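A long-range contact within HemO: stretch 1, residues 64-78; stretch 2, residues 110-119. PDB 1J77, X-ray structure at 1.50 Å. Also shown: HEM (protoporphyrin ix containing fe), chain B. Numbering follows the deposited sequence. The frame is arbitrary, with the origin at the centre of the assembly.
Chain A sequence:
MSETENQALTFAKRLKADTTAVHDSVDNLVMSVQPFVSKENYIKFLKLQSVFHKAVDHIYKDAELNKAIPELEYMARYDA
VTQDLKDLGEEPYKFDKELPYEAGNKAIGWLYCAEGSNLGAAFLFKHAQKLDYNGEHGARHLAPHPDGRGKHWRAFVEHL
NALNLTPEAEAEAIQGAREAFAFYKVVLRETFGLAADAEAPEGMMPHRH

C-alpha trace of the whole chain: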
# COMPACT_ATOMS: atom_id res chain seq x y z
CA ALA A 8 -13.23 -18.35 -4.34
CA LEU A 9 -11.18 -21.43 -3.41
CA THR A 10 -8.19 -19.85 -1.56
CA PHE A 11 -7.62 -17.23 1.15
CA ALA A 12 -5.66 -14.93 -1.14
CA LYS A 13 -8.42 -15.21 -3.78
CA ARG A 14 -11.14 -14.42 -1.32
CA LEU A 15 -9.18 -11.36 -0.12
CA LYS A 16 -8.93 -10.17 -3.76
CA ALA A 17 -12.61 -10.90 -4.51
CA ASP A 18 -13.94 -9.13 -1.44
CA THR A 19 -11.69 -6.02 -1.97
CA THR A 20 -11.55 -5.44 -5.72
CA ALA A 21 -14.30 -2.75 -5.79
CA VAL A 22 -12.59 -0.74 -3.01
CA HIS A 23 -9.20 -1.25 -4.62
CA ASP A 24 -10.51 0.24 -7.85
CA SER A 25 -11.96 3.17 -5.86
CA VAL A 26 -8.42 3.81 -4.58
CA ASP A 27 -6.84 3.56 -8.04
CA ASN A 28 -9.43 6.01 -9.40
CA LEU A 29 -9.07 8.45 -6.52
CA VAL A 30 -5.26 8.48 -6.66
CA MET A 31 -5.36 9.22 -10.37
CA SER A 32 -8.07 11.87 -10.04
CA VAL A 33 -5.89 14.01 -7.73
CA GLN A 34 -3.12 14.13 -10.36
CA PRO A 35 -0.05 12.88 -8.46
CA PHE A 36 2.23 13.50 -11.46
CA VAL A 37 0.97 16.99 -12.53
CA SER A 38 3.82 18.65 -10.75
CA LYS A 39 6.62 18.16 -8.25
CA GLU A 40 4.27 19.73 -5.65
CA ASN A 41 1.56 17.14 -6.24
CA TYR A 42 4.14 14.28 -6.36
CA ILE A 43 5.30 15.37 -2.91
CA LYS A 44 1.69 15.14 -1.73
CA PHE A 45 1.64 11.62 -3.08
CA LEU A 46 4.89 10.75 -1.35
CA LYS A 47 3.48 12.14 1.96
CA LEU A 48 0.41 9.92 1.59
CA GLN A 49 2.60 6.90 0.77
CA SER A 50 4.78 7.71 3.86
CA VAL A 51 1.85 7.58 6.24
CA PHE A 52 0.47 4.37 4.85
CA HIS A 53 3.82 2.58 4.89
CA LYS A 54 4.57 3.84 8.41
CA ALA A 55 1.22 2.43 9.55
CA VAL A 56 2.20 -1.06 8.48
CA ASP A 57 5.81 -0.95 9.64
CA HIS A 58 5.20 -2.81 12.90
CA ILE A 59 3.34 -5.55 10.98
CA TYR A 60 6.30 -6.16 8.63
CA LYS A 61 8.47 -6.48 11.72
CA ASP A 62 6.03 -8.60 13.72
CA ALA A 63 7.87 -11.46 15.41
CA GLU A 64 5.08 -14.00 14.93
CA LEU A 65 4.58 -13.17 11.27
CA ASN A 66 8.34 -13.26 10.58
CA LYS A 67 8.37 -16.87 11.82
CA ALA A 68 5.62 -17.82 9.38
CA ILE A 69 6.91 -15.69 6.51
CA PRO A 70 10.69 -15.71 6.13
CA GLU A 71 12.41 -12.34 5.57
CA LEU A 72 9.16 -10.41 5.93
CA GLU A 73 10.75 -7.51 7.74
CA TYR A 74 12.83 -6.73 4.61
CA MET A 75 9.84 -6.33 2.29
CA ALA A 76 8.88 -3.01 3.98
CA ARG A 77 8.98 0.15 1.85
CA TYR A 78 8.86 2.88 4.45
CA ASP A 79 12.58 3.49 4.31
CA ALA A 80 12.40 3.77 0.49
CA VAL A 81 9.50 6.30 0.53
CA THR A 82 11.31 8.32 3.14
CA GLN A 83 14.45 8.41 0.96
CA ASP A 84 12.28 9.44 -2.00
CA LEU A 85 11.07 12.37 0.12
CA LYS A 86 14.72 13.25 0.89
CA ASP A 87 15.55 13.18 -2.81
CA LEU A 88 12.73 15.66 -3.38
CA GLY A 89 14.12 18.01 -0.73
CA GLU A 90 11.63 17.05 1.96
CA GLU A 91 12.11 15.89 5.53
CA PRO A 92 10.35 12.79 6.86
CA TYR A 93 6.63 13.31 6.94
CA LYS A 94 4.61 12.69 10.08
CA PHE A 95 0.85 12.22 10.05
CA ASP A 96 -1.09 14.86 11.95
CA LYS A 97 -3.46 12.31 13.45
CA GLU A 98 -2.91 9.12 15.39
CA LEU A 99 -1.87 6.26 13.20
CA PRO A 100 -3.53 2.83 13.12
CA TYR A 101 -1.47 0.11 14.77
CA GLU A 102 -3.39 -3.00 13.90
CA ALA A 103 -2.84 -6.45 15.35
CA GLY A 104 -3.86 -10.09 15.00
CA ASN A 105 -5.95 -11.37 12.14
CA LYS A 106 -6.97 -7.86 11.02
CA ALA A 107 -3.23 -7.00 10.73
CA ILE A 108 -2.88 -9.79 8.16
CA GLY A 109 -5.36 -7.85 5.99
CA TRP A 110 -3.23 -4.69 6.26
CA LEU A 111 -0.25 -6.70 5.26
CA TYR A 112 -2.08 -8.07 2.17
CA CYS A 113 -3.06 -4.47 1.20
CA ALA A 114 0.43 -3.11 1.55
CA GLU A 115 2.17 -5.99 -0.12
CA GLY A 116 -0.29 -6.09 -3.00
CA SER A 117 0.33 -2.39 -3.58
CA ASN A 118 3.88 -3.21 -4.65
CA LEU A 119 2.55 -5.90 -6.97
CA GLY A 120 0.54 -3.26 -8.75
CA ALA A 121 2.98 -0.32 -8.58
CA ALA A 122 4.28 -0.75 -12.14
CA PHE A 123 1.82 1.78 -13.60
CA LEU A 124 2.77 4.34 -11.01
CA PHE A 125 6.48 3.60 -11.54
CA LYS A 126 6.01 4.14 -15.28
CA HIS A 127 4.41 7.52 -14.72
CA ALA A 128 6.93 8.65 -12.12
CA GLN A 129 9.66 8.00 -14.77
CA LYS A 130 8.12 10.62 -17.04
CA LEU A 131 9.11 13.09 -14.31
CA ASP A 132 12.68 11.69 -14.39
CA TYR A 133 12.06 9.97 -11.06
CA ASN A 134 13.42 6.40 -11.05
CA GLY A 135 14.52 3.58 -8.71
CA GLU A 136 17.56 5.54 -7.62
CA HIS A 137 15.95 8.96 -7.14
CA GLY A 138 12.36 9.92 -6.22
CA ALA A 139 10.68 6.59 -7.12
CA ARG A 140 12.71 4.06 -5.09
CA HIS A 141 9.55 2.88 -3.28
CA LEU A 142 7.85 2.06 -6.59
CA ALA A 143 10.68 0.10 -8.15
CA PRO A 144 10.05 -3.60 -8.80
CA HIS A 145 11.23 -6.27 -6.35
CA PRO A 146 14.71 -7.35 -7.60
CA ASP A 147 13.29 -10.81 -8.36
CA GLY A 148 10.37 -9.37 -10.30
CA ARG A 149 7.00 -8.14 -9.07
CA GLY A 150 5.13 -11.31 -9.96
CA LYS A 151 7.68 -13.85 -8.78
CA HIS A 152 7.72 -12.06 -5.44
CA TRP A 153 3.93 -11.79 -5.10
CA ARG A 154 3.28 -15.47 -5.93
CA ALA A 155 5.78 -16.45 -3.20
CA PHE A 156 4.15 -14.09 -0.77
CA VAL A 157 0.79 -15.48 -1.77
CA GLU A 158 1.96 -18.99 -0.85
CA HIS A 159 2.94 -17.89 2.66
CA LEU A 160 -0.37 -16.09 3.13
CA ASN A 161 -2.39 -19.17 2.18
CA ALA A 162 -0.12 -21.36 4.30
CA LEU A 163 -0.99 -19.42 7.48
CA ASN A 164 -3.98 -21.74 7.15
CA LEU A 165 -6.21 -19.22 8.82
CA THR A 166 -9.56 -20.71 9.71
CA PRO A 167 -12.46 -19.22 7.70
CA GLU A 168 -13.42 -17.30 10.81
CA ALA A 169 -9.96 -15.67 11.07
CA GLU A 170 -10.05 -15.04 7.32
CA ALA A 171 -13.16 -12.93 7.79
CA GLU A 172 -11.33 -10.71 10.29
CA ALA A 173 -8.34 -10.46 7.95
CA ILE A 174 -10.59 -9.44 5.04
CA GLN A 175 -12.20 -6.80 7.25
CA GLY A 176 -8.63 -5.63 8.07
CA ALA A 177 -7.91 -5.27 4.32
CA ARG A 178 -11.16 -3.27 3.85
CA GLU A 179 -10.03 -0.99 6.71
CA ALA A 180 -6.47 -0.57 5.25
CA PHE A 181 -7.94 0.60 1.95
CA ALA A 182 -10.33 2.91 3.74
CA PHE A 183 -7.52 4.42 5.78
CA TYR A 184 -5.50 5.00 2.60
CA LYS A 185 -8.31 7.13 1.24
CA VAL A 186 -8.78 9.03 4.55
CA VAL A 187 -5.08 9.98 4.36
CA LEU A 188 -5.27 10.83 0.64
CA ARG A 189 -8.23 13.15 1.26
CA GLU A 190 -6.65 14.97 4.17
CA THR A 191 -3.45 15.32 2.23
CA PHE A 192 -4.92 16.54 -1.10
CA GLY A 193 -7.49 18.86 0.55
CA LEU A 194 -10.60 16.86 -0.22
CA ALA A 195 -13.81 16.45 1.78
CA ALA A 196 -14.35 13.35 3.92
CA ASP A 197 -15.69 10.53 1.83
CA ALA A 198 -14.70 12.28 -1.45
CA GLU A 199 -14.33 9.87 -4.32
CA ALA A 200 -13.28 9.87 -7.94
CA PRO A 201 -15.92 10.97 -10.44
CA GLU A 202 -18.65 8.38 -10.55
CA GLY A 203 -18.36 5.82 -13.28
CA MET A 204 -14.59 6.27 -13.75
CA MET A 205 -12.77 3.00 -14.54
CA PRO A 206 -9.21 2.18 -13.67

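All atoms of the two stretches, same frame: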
# COMPACT_ATOMS: atom_id res chain seq x y z
N GLU A 64 5.87 -12.84 15.34
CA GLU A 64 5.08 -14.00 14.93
C GLU A 64 4.97 -14.15 13.40
O GLU A 64 5.20 -15.23 12.84
CB GLU A 64 3.70 -13.96 15.55
CG GLU A 64 2.92 -15.25 15.43
CD GLU A 64 2.06 -15.52 16.65
OE1 GLU A 64 0.92 -15.02 16.68
OE2 GLU A 64 2.52 -16.24 17.59
N LEU A 65 4.65 -13.07 12.70
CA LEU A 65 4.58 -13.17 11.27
C LEU A 65 5.91 -13.43 10.59
O LEU A 65 5.93 -14.01 9.53
CB LEU A 65 3.98 -11.90 10.66
CG LEU A 65 2.51 -11.76 11.02
CD1 LEU A 65 1.99 -10.39 10.50
CD2 LEU A 65 1.70 -12.92 10.46
N ASN A 66 7.03 -12.99 11.17
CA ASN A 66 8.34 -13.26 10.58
C ASN A 66 8.78 -14.73 10.73
O ASN A 66 9.72 -15.16 10.06
CB ASN A 66 9.41 -12.33 11.14
CG ASN A 66 9.50 -11.01 10.37
OD1 ASN A 66 10.31 -10.87 9.43
ND2 ASN A 66 8.70 -10.04 10.81
N LYS A 67 8.09 -15.45 11.60
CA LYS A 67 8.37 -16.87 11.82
C LYS A 67 7.57 -17.69 10.82
O LYS A 67 7.94 -18.83 10.49
CB LYS A 67 7.99 -17.27 13.24
CG LYS A 67 9.01 -16.88 14.30
CD LYS A 67 10.40 -17.43 14.00
CE LYS A 67 11.35 -17.21 15.17
NZ LYS A 67 12.77 -17.13 14.69
N ALA A 68 6.46 -17.13 10.34
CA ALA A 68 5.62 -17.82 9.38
C ALA A 68 6.00 -17.43 7.97
O ALA A 68 5.79 -18.18 7.03
CB ALA A 68 4.17 -17.53 9.63
N ILE A 69 6.56 -16.22 7.82
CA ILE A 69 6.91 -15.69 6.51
C ILE A 69 8.34 -15.21 6.53
O ILE A 69 8.62 -14.08 6.94
CB ILE A 69 5.98 -14.51 6.13
CG1 ILE A 69 4.51 -14.93 6.11
CG2 ILE A 69 6.40 -13.94 4.79
CD1 ILE A 69 3.55 -13.72 6.01
N PRO A 70 9.27 -16.05 6.06
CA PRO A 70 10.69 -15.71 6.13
C PRO A 70 11.09 -14.42 5.42
O PRO A 70 10.71 -14.21 4.30
CB PRO A 70 11.36 -16.90 5.43
CG PRO A 70 10.28 -17.51 4.62
CD PRO A 70 9.07 -17.40 5.50
N GLU A 71 11.87 -13.58 6.11
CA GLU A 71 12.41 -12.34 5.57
C GLU A 71 11.36 -11.25 5.38
O GLU A 71 11.58 -10.29 4.66
CB GLU A 71 13.14 -12.61 4.25
CG GLU A 71 14.32 -13.55 4.43
CD GLU A 71 15.43 -12.92 5.23
OE1 GLU A 71 16.43 -12.48 4.62
OE2 GLU A 71 15.30 -12.87 6.47
N LEU A 72 10.24 -11.39 6.08
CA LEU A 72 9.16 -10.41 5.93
C LEU A 72 9.60 -9.01 6.26
O LEU A 72 9.25 -8.06 5.54
CB LEU A 72 7.97 -10.78 6.80
CG LEU A 72 6.76 -9.84 6.80
CD1 LEU A 72 6.08 -9.81 5.38
CD2 LEU A 72 5.77 -10.19 7.90
N GLU A 73 10.33 -8.84 7.35
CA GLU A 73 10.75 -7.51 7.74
C GLU A 73 11.43 -6.71 6.62
O GLU A 73 11.37 -5.47 6.60
CB GLU A 73 11.66 -7.62 8.96
CG GLU A 73 12.87 -8.52 8.78
CD GLU A 73 13.77 -8.49 10.00
OE1 GLU A 73 14.20 -7.37 10.37
OE2 GLU A 73 14.04 -9.57 10.58
N TYR A 74 12.06 -7.40 5.68
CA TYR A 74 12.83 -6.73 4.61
C TYR A 74 11.99 -6.26 3.42
O TYR A 74 12.46 -5.46 2.59
CB TYR A 74 13.94 -7.65 4.13
CG TYR A 74 14.88 -7.98 5.23
CD1 TYR A 74 15.27 -9.28 5.47
CD2 TYR A 74 15.36 -6.97 6.06
CE1 TYR A 74 16.13 -9.57 6.50
CE2 TYR A 74 16.22 -7.26 7.08
CZ TYR A 74 16.60 -8.56 7.30
OH TYR A 74 17.45 -8.83 8.33
N MET A 75 10.76 -6.73 3.35
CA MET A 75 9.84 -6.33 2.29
C MET A 75 9.26 -4.92 2.50
O MET A 75 8.67 -4.38 1.57
CB MET A 75 8.72 -7.35 2.16
CG MET A 75 9.18 -8.71 1.65
SD MET A 75 7.85 -9.90 1.77
CE MET A 75 8.78 -11.51 1.54
N ALA A 76 9.45 -4.34 3.68
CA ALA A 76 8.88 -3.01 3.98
C ALA A 76 9.45 -1.89 3.11
O ALA A 76 10.63 -1.86 2.77
CB ALA A 76 9.04 -2.67 5.44
N ARG A 77 8.58 -0.95 2.73
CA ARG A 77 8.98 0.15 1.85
C ARG A 77 9.04 1.53 2.50
O ARG A 77 9.24 2.54 1.86
CB ARG A 77 7.97 0.26 0.71
CG ARG A 77 7.77 -0.99 -0.07
CD ARG A 77 8.91 -1.33 -0.95
NE ARG A 77 8.50 -2.23 -2.02
CZ ARG A 77 9.33 -3.04 -2.66
NH1 ARG A 77 10.61 -3.08 -2.33
NH2 ARG A 77 8.88 -3.82 -3.63
N TYR A 78 8.82 1.60 3.80
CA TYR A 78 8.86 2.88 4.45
C TYR A 78 10.19 3.59 4.31
O TYR A 78 10.23 4.78 4.06
CB TYR A 78 8.49 2.67 5.92
CG TYR A 78 8.46 3.88 6.82
CD1 TYR A 78 7.85 5.06 6.47
CD2 TYR A 78 9.02 3.79 8.09
CE1 TYR A 78 7.84 6.11 7.29
CE2 TYR A 78 9.00 4.85 8.96
CZ TYR A 78 8.42 6.01 8.56
OH TYR A 78 8.42 7.06 9.44
N TRP A 110 -4.08 -5.84 6.55
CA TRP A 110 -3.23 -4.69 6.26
C TRP A 110 -1.99 -5.09 5.53
O TRP A 110 -1.52 -4.41 4.61
CB TRP A 110 -2.85 -3.88 7.52
CG TRP A 110 -3.97 -3.12 8.11
CD1 TRP A 110 -5.08 -3.60 8.72
CD2 TRP A 110 -4.07 -1.70 8.17
NE1 TRP A 110 -5.89 -2.57 9.08
CE2 TRP A 110 -5.27 -1.38 8.80
CE3 TRP A 110 -3.25 -0.67 7.76
CZ2 TRP A 110 -5.69 -0.05 9.03
CZ3 TRP A 110 -3.66 0.64 7.98
CH2 TRP A 110 -4.88 0.93 8.59
N LEU A 111 -1.39 -6.20 5.95
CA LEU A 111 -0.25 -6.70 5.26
C LEU A 111 -0.52 -7.08 3.77
O LEU A 111 0.30 -6.76 2.91
CB LEU A 111 0.35 -7.89 6.04
CG LEU A 111 1.59 -8.49 5.42
CD1 LEU A 111 2.71 -7.57 5.27
CD2 LEU A 111 2.02 -9.74 6.20
N TYR A 112 -1.61 -7.77 3.53
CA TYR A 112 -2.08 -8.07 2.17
C TYR A 112 -2.20 -6.77 1.35
O TYR A 112 -1.62 -6.67 0.24
CB TYR A 112 -3.43 -8.81 2.24
CG TYR A 112 -4.16 -8.81 0.91
CD1 TYR A 112 -3.77 -9.67 -0.13
CD2 TYR A 112 -5.19 -7.92 0.70
CE1 TYR A 112 -4.42 -9.62 -1.36
CE2 TYR A 112 -5.83 -7.84 -0.54
CZ TYR A 112 -5.45 -8.70 -1.57
OH TYR A 112 -6.12 -8.63 -2.81
N CYS A 113 -2.82 -5.75 1.91
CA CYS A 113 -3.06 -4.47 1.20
C CYS A 113 -1.73 -3.84 0.87
O CYS A 113 -1.47 -3.46 -0.27
CB CYS A 113 -3.87 -3.60 2.10
SG CYS A 113 -4.35 -2.06 1.43
N ALA A 114 -0.83 -3.71 1.86
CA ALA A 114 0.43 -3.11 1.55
C ALA A 114 1.30 -3.89 0.57
O ALA A 114 1.98 -3.31 -0.27
CB ALA A 114 1.25 -2.82 2.87
N GLU A 115 1.30 -5.22 0.72
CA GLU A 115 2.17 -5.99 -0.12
C GLU A 115 1.61 -6.05 -1.56
O GLU A 115 2.39 -5.96 -2.53
CB GLU A 115 2.48 -7.35 0.51
CG GLU A 115 3.67 -8.05 -0.16
CD GLU A 115 4.93 -7.25 -0.20
OE1 GLU A 115 5.30 -6.59 0.80
OE2 GLU A 115 5.62 -7.29 -1.23
N GLY A 116 0.31 -6.16 -1.69
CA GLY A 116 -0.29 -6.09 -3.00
C GLY A 116 -0.07 -4.76 -3.71
O GLY A 116 0.01 -4.74 -4.93
N SER A 117 0.09 -3.67 -2.98
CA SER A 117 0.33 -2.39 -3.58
C SER A 117 1.64 -2.33 -4.36
O SER A 117 1.79 -1.54 -5.30
CB SER A 117 0.27 -1.30 -2.51
OG SER A 117 1.49 -1.17 -1.77
N ASN A 118 2.60 -3.17 -3.97
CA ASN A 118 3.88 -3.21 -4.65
C ASN A 118 3.69 -4.01 -5.92
O ASN A 118 4.25 -3.67 -6.98
CB ASN A 118 4.94 -3.84 -3.73
CG ASN A 118 5.17 -3.02 -2.44
OD1 ASN A 118 5.20 -1.78 -2.46
ND2 ASN A 118 5.35 -3.73 -1.31
N LEU A 119 2.91 -5.09 -5.82
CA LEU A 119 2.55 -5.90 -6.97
C LEU A 119 2.10 -4.96 -8.08
O LEU A 119 2.64 -4.94 -9.19
CB LEU A 119 1.37 -6.83 -6.62
CG LEU A 119 1.16 -8.07 -7.46
CD1 LEU A 119 -0.31 -8.39 -7.64
CD2 LEU A 119 1.93 -8.02 -8.76
CHA HEM B . -3.06 -5.13 -7.48
CHB HEM B . -3.16 -1.05 -10.09
CHC HEM B . -2.92 1.57 -5.98
CHD HEM B . -3.31 -2.53 -3.37
C1A HEM B . -3.01 -4.26 -8.54
C2A HEM B . -2.83 -4.62 -9.96
C3A HEM B . -2.87 -3.48 -10.65
C4A HEM B . -3.07 -2.37 -9.74
CMA HEM B . -2.72 -3.35 -12.19
CAA HEM B . -2.58 -6.02 -10.60
CBA HEM B . -1.07 -6.21 -10.77
CGA HEM B . -0.72 -7.61 -11.24
O1A HEM B . -1.58 -8.52 -11.08
O2A HEM B . 0.41 -7.78 -11.79
C1B HEM B . -3.10 0.02 -9.22
C2B HEM B . -3.04 1.40 -9.62
C3B HEM B . -3.00 2.15 -8.47
C4B HEM B . -2.97 1.22 -7.35
CMB HEM B . -3.02 1.83 -11.11
CAB HEM B . -2.88 3.67 -8.34
CBB HEM B . -3.45 4.49 -9.22
C1C HEM B . -2.95 0.68 -4.94
C2C HEM B . -2.80 1.02 -3.53
C3C HEM B . -2.97 -0.11 -2.82
C4C HEM B . -3.12 -1.22 -3.72
CMC HEM B . -2.64 2.46 -3.01
CAC HEM B . -2.95 -0.29 -1.30
CBC HEM B . -3.14 0.76 -0.51
C1D HEM B . -3.29 -3.56 -4.26
C2D HEM B . -3.39 -4.94 -3.84
C3D HEM B . -3.34 -5.75 -5.10
C4D HEM B . -3.19 -4.78 -6.15
CMD HEM B . -3.55 -5.43 -2.40
CAD HEM B . -3.34 -7.27 -5.25
CBD HEM B . -4.62 -7.79 -5.84
CGD HEM B . -4.47 -9.30 -5.80
O1D HEM B . -4.82 -9.89 -4.75
O2D HEM B . -4.07 -9.90 -6.84
NA HEM B . -3.14 -2.89 -8.46
NB HEM B . -3.10 -0.05 -7.84
NC HEM B . -3.12 -0.67 -4.99
ND HEM B . -3.17 -3.47 -5.65
FE HEM B . -3.24 -1.78 -6.74
O HOH W 1 7.93 -5.97 -1.01
O HOH W 2 -1.29 -1.84 -6.63

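The contact between residues 64-78 and 110-119 is modest, burying 295 Å² summed over both sides, and is carried on the second stretch by Leu111, Asn118 and Glu115. Residues 110-119 form a regular helix. The first stretch is less uniform: a weakly bonded helix over about 64-68 gives way to a type II turn from Ile69 to Leu72, and the chain then runs past the side of the helix. The backbones stay well apart, with CA atoms 8.0 Å from each other at Met75 and Glu115 and 8.9 Å at Arg77 and Asn118, so side chains must fill the gap.

Leu111 covers the most surface. Its CA-to-CB bond points toward the first stretch, where three aliphatic side chains receive it. Leu65 CD1 and Ile69 CD1 each lie 4.3 Å from Leu111 CD2, while Leu72 CD1 approaches Leu111 CD1 to 4.0 Å. These are van der Waals distances, and the cluster is purely apolar. The turn helps to assemble it, since Ile69 and Leu72 stand at its two ends and both reach the same leucine; Leu72 does so although its CA-to-CB bond is directed sideways.

One helical turn further on, the character of the contact becomes polar. Glu115 also leaves its backbone sideways, but its carboxylate comes nearer to the first stretch, and OE1 lies 3.8 Å from Met75 CB. The link here is made through solvent: water 1 donates hydrogen bonds to Met75 O (3.1 Å) and to Glu115 OE2 (2.7 Å), joining a backbone carbonyl to a carboxylate, two acceptors that cannot hydrogen-bond to each other directly. Both carboxylate oxygens also have hydrogen-bond partners elsewhere in the structure.

Asn118 and Arg77 supply the direct polar contact. Both point toward the opposing stretch, and Arg77 NE donates to Asn118 OD1 at 3.4 Å. The N-H...O angle of 164° is favourable, but the length makes this a weak bond. The amide oxygen sits at the edge of the guanidinium, near its plane, as expected for an acceptor facing an N-H group.

Other residues of the helix turn to the heme. Tyr112 OH donates a hydrogen bond to HEM O1D at 2.7 Å, and the HEM CMD methyl lies over one face of the tyrosine ring. At Gly116 the backbone comes very close, with Gly116 C 3.3 Å from HEM C2D; an ideally placed CB there would lie 2.1 Å from HEM CMD. The same helix thus packs against both the first stretch and the cofactor.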